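Local coordinates for Spermidine/putrescine ABC transporter, periplasmic binding protein (Treponema pallidum, PDB 2V84) that probably binds polyamines such as spermidine and putrescine in the periplasm and serves as the receptor of an ABC transporter, at residues Y34-L40 against E287-F292; V125-L129 against F294-I298. One frame throughout, in Å; residues are numbered along the deposited sequence.

Contact 1 of 2, residues Y34-L40 against E287-F292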
loop_
_atom_site.group_PDB
_atom_site.type_symbol
_atom_site.label_atom_id
_atom_site.label_comp_id
_atom_site.label_asym_id
_atom_site.label_seq_id
_atom_site.Cartn_x
_atom_site.Cartn_y
_atom_site.Cartn_z
ATOM N N TYR A 34 -0.347 4.606 12.264
ATOM C CA TYR A 34 -1.111 3.407 12.640
ATOM C C TYR A 34 -0.633 2.087 12.027
ATOM O O TYR A 34 -1.088 1.035 12.442
ATOM C CB TYR A 34 -2.638 3.584 12.409
ATOM C CG TYR A 34 -3.203 4.936 12.840
ATOM C CD1 TYR A 34 -3.023 5.412 14.143
ATOM C CD2 TYR A 34 -3.932 5.728 11.944
ATOM C CE1 TYR A 34 -3.535 6.658 14.543
ATOM C CE2 TYR A 34 -4.452 6.979 12.338
ATOM C CZ TYR A 34 -4.245 7.429 13.642
ATOM O OH TYR A 34 -4.752 8.650 14.050
ATOM N N TYR A 35 0.281 2.148 11.056
ATOM C CA TYR A 35 0.693 0.958 10.262
ATOM C C TYR A 35 1.398 -0.146 11.069
ATOM O O TYR A 35 1.152 -1.344 10.861
ATOM C CB TYR A 35 1.553 1.394 9.077
ATOM C CG TYR A 35 1.559 0.444 7.905
ATOM C CD1 TYR A 35 0.542 -0.495 7.726
ATOM C CD2 TYR A 35 2.583 0.502 6.970
ATOM C CE1 TYR A 35 0.555 -1.369 6.626
ATOM C CE2 TYR A 35 2.619 -0.351 5.886
ATOM C CZ TYR A 35 1.614 -1.283 5.710
ATOM O OH TYR A 35 1.648 -2.089 4.605
ATOM N N THR A 36 2.242 0.261 12.014
ATOM C CA THR A 36 2.684 -0.632 13.078
ATOM C C THR A 36 1.733 -0.523 14.297
ATOM O O THR A 36 1.728 0.501 14.990
ATOM C CB THR A 36 4.145 -0.352 13.497
ATOM O OG1 THR A 36 4.971 -0.210 12.336
ATOM C CG2 THR A 36 4.662 -1.488 14.330
ATOM N N PRO A 37 0.916 -1.569 14.547
ATOM C CA PRO A 37 -0.058 -1.553 15.642
ATOM C C PRO A 37 0.618 -1.331 16.996
ATOM O O PRO A 37 1.481 -2.135 17.396
ATOM C CB PRO A 37 -0.656 -2.961 15.595
ATOM C CG PRO A 37 -0.447 -3.415 14.196
ATOM C CD PRO A 37 0.874 -2.843 13.808
ATOM N N THR A 38 0.223 -0.263 17.695
ATOM C CA THR A 38 0.833 0.099 18.981
ATOM C C THR A 38 0.908 -1.092 19.927
ATOM O O THR A 38 1.829 -1.176 20.738
ATOM C CB THR A 38 0.086 1.248 19.695
ATOM O OG1 THR A 38 -1.311 0.958 19.709
ATOM C CG2 THR A 38 0.321 2.582 18.999
ATOM N N SER A 39 -0.052 -2.010 19.806
ATOM C CA SER A 39 -0.090 -3.213 20.628
ATOM C C SER A 39 1.157 -4.064 20.443
ATOM O O SER A 39 1.653 -4.663 21.396
ATOM C CB SER A 39 -1.327 -4.044 20.316
ATOM O OG SER A 39 -1.332 -4.439 18.958
ATOM N N LEU A 40 1.653 -4.118 19.209
ATOM C CA LEU A 40 2.877 -4.828 18.886
ATOM C C LEU A 40 4.118 -4.066 19.355
ATOM O O LEU A 40 5.108 -4.673 19.804
ATOM C CB LEU A 40 2.931 -5.097 17.374
ATOM C CG LEU A 40 2.049 -6.254 16.912
ATOM C CD1 LEU A 40 1.929 -6.323 15.390
ATOM C CD2 LEU A 40 2.541 -7.586 17.482
ATOM N N GLU A 287 -1.250 -10.833 14.447
ATOM C CA GLU A 287 -1.844 -9.695 15.162
ATOM C C GLU A 287 -1.818 -8.409 14.328
ATOM O O GLU A 287 -2.757 -7.599 14.385
ATOM C CB GLU A 287 -1.180 -9.490 16.537
ATOM C CG GLU A 287 -1.593 -8.205 17.271
ATOM C CD GLU A 287 -0.897 -8.038 18.610
ATOM O OE1 GLU A 287 -0.605 -9.058 19.250
ATOM O OE2 GLU A 287 -0.645 -6.891 19.036
ATOM N N PHE A 288 -0.750 -8.231 13.548
ATOM C CA PHE A 288 -0.656 -7.133 12.593
ATOM C C PHE A 288 -1.762 -7.229 11.538
ATOM O O PHE A 288 -2.475 -6.252 11.290
ATOM C CB PHE A 288 0.725 -7.109 11.924
ATOM C CG PHE A 288 0.766 -6.312 10.636
ATOM C CD1 PHE A 288 0.545 -4.933 10.632
ATOM C CD2 PHE A 288 1.020 -6.946 9.425
ATOM C CE1 PHE A 288 0.569 -4.210 9.457
ATOM C CE2 PHE A 288 1.048 -6.219 8.231
ATOM C CZ PHE A 288 0.820 -4.851 8.251
ATOM N N LEU A 289 -1.914 -8.400 10.924
ATOM C CA LEU A 289 -2.898 -8.577 9.859
ATOM C C LEU A 289 -4.318 -8.379 10.355
ATOM O O LEU A 289 -5.135 -7.738 9.689
ATOM C CB LEU A 289 -2.755 -9.955 9.222
ATOM C CG LEU A 289 -1.407 -10.246 8.569
ATOM C CD1 LEU A 289 -1.329 -11.730 8.235
ATOM C CD2 LEU A 289 -1.138 -9.375 7.325
ATOM N N ASP A 290 -4.587 -8.912 11.543
ATOM C CA ASP A 290 -5.918 -8.873 12.155
ATOM C C ASP A 290 -6.331 -7.456 12.522
ATOM O O ASP A 290 -7.529 -7.162 12.620
ATOM C CB ASP A 290 -5.922 -9.700 13.430
ATOM C CG ASP A 290 -5.996 -11.186 13.179
ATOM O OD1 ASP A 290 -6.167 -11.627 12.029
ATOM O OD2 ASP A 290 -5.890 -11.931 14.169
ATOM N N THR A 291 -5.343 -6.598 12.779
ATOM C CA THR A 291 -5.584 -5.206 13.121
ATOM C C THR A 291 -6.337 -4.518 11.987
ATOM O O THR A 291 -7.177 -3.657 12.255
ATOM C CB THR A 291 -4.271 -4.449 13.448
ATOM O OG1 THR A 291 -3.713 -4.954 14.669
ATOM C CG2 THR A 291 -4.514 -2.945 13.625
ATOM N N PHE A 292 -6.060 -4.934 10.744
ATOM C CA PHE A 292 -6.576 -4.272 9.542
ATOM C C PHE A 292 -7.482 -5.131 8.662
ATOM O O PHE A 292 -8.007 -4.643 7.657
ATOM C CB PHE A 292 -5.424 -3.744 8.690
ATOM C CG PHE A 292 -4.510 -2.808 9.420
ATOM C CD1 PHE A 292 -4.897 -1.496 9.673
ATOM C CD2 PHE A 292 -3.254 -3.238 9.852
ATOM C CE1 PHE A 292 -4.061 -0.626 10.359
ATOM C CE2 PHE A 292 -2.409 -2.381 10.512
ATOM C CZ PHE A 292 -2.809 -1.074 10.770
#

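Contact 2 of 2, residues V125-L129 against F294-I298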
loop_
_atom_site.group_PDB
_atom_site.type_symbol
_atom_site.label_atom_id
_atom_site.label_comp_id
_atom_site.label_asym_id
_atom_site.label_seq_id
_atom_site.Cartn_x
_atom_site.Cartn_y
_atom_site.Cartn_z
ATOM N N VAL A 125 13.136 -5.833 3.702
ATOM C CA VAL A 125 12.433 -7.073 4.044
ATOM C C VAL A 125 10.954 -6.797 3.940
ATOM O O VAL A 125 10.511 -5.833 4.500
ATOM C CB VAL A 125 12.730 -7.529 5.499
ATOM C CG1 VAL A 125 11.867 -8.772 5.870
ATOM C CG2 VAL A 125 14.240 -7.859 5.678
ATOM N N PRO A 126 10.184 -7.613 3.196
ATOM C CA PRO A 126 8.752 -7.299 3.069
ATOM C C PRO A 126 7.993 -7.128 4.380
ATOM O O PRO A 126 8.178 -7.908 5.316
ATOM C CB PRO A 126 8.190 -8.517 2.318
ATOM C CG PRO A 126 9.339 -8.983 1.515
ATOM C CD PRO A 126 10.562 -8.765 2.362
ATOM N N TYR A 127 7.112 -6.126 4.408
ATOM C CA TYR A 127 6.298 -5.783 5.561
ATOM C C TYR A 127 4.845 -6.204 5.287
ATOM O O TYR A 127 4.197 -6.839 6.125
ATOM C CB TYR A 127 6.407 -4.263 5.744
ATOM C CG TYR A 127 5.762 -3.690 6.960
ATOM C CD1 TYR A 127 4.382 -3.521 7.031
ATOM C CD2 TYR A 127 6.542 -3.257 8.028
ATOM C CE1 TYR A 127 3.800 -2.976 8.134
ATOM C CE2 TYR A 127 5.954 -2.709 9.161
ATOM C CZ TYR A 127 4.596 -2.574 9.208
ATOM O OH TYR A 127 3.998 -2.009 10.323
ATOM N N TYR A 128 4.336 -5.862 4.105
ATOM C CA TYR A 128 2.976 -6.233 3.738
ATOM C C TYR A 128 2.801 -6.035 2.247
ATOM O O TYR A 128 3.446 -5.188 1.673
ATOM C CB TYR A 128 1.897 -5.456 4.583
ATOM C CG TYR A 128 0.506 -5.892 4.190
ATOM C CD1 TYR A 128 0.078 -7.193 4.441
ATOM C CD2 TYR A 128 -0.353 -5.026 3.507
ATOM C CE1 TYR A 128 -1.173 -7.630 4.029
ATOM C CE2 TYR A 128 -1.603 -5.467 3.085
ATOM C CZ TYR A 128 -1.993 -6.759 3.345
ATOM O OH TYR A 128 -3.236 -7.172 2.938
ATOM N N LEU A 129 1.963 -6.854 1.624
ATOM C CA LEU A 129 1.631 -6.731 0.204
ATOM C C LEU A 129 0.118 -6.689 0.125
ATOM O O LEU A 129 -0.546 -7.596 0.637
ATOM C CB LEU A 129 2.159 -7.952 -0.566
ATOM C CG LEU A 129 2.083 -7.978 -2.103
ATOM C CD1 LEU A 129 3.137 -8.897 -2.622
ATOM C CD2 LEU A 129 0.686 -8.415 -2.598
ATOM N N PHE A 294 -6.360 -7.790 7.022
ATOM C CA PHE A 294 -5.487 -8.197 5.938
ATOM C C PHE A 294 -5.380 -9.713 5.851
ATOM O O PHE A 294 -5.423 -10.396 6.881
ATOM C CB PHE A 294 -4.089 -7.686 6.226
ATOM C CG PHE A 294 -3.907 -6.208 6.097
ATOM C CD1 PHE A 294 -4.736 -5.426 5.293
ATOM C CD2 PHE A 294 -2.803 -5.609 6.709
ATOM C CE1 PHE A 294 -4.486 -4.057 5.147
ATOM C CE2 PHE A 294 -2.537 -4.260 6.553
ATOM C CZ PHE A 294 -3.371 -3.480 5.792
ATOM N N PRO A 295 -5.251 -10.255 4.626
ATOM C CA PRO A 295 -4.908 -11.666 4.469
ATOM C C PRO A 295 -3.406 -11.836 4.579
ATOM O O PRO A 295 -2.666 -10.863 4.466
ATOM C CB PRO A 295 -5.360 -11.968 3.042
ATOM C CG PRO A 295 -5.111 -10.662 2.319
ATOM C CD PRO A 295 -5.445 -9.589 3.316
ATOM N N SER A 296 -2.952 -13.061 4.806
ATOM C CA SER A 296 -1.532 -13.294 4.941
ATOM C C SER A 296 -0.896 -13.437 3.559
ATOM O O SER A 296 -0.553 -14.532 3.129
ATOM C CB SER A 296 -1.257 -14.529 5.820
ATOM O OG SER A 296 0.108 -14.591 6.219
ATOM N N THR A 297 -0.731 -12.315 2.873
ATOM C CA THR A 297 -0.132 -12.295 1.531
ATOM C C THR A 297 1.349 -12.667 1.478
ATOM O O THR A 297 1.801 -13.218 0.482
ATOM C CB THR A 297 -0.332 -10.929 0.858
ATOM O OG1 THR A 297 0.086 -9.899 1.759
ATOM C CG2 THR A 297 -1.795 -10.729 0.532
ATOM N N ILE A 298 2.111 -12.378 2.545
ATOM C CA ILE A 298 3.569 -12.581 2.481
ATOM C C ILE A 298 4.108 -13.670 3.397
ATOM O O ILE A 298 5.261 -14.081 3.261
ATOM C CB ILE A 298 4.400 -11.270 2.777
ATOM C CG1 ILE A 298 4.377 -10.901 4.269
ATOM C CG2 ILE A 298 3.945 -10.112 1.896
ATOM C CD1 ILE A 298 5.383 -9.839 4.650
#

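Contact 1 of 2, residues Y34-L40 against E287-F292
The carboxylate of Glu-287 is gripped by two groups: OE2 accepts a 2.5 Å hydrogen bond from Ser-39 OG, and OE1 forms a salt bridge with Lys-43, one turn further along helix 38-48. In this periplasmic solute-binding fold the pair ties the first turn of helix 38-48, whose N-cap position is held by Pro-37, to helix 282-292. The serine hydroxyl meets OE2 on its anti lone pair, facing away from OE1. Glu-287 reaches it because its CG stands opposite the backbone N (chi1 172°) and the chain runs straight on toward Ser-39. Leu-40 comes from the opposite direction and lays CG and CD2 against the carboxylate, while its CD1 packs on Phe-288 CB at 3.8 Å.

Beyond the carboxylate the contact turns aromatic. Phe-288 presents its ring edge to the face of Tyr-35 in an offset edge-to-face pair, with centroids 5.8 Å apart and planes at 62°. The same edge takes up Pro-37, whose CD lies 3.8 Å from Phe-288 CD1. The Tyr-35 hydroxyl hydrogen-bonds Asp-258, which should limit how the ring can shift against Phe-288. Pro-37 also touches Thr-291, its CG 3.6 Å from OG1; that hydroxyl is turned back into its own helix and donates to Glu-287 O. Phe-292 closes the other end of the contact, Thr-291 CG2 lying over one face of its ring and the carbonyl oxygen of Tyr-34 at its edge, 3.2 Å from CZ.

Contact 2 of 2, residues V125-L129 against F294-I298
A classic beta bulge in strand 125-137, where Tyr-127 and Tyr-128 both face Asp-258 of strand 254-260, belongs to this buried contact with the irregular segment 294-298. Tyr-128 stacks face to face on Phe-294, with centroids 3.9 Å apart and planes only 12° from parallel. Its hydroxyl end reaches past the centre of that ring toward the root of the phenylalanine side chain, and CZ sits 3.4 Å from Phe-294 CG. With CG opposite the backbone N, the phenol extends far enough for OH to pass Pro-295 CD at 3.3 Å and to hydrogen-bond Tyr-312. Pro-295 O lies at the edge of the Tyr-128 ring, near its plane.

Segment 294-298 follows helix 282-292 and passes beside the strand without joining the mixed sheet: Ser-296 centres an inverse gamma turn, and the Leu-129 carbonyl is met by a side chain. Thr-297 OG1 donates to Leu-129 O over 2.6 Å, in the carbonyl plane and on a lone pair, with a C=O...donor angle of 134°. The same oxygen also touches the tyrosine ring, 3.4 Å from Tyr-128 CE1.

Ile-298 meets the strand with two branches. CG2 packs on Leu-129 CB at 3.7 Å, whereas CG1, set between the backbone N and carbonyl carbon (chi1 74°), carries CD1 to the strand backbone. There CD1 touches Pro-126 CB and lies 3.5 Å from both Pro-126 O and Tyr-127 O.

How the contacts relate
The contact centres lie 12 Å apart, and their segments alternate along the chain: 34-40, 125-129, 287-292, 294-298. Helix 282-292 leads almost directly into the loop used by contact 2, and Leu-289 O probably accepts a hydrogen bond from Phe-294 N. A second link joins the early segments: Thr-36 OG1 and Tyr-127 OH are 2.9 Å apart. Tyr-127 also packs against Phe-288 of segment 287-292. Contact 1 joins the loop before helix 38-48, and that helix's first turn, to helix 282-292, while contact 2 adds strand 125-137 of the mixed sheet. Tyr-35 and Phe-294 side chains lie about 4 and 6 Å (nearest atoms) from a bound MES, probably from crystallisation, that may mark a pocket.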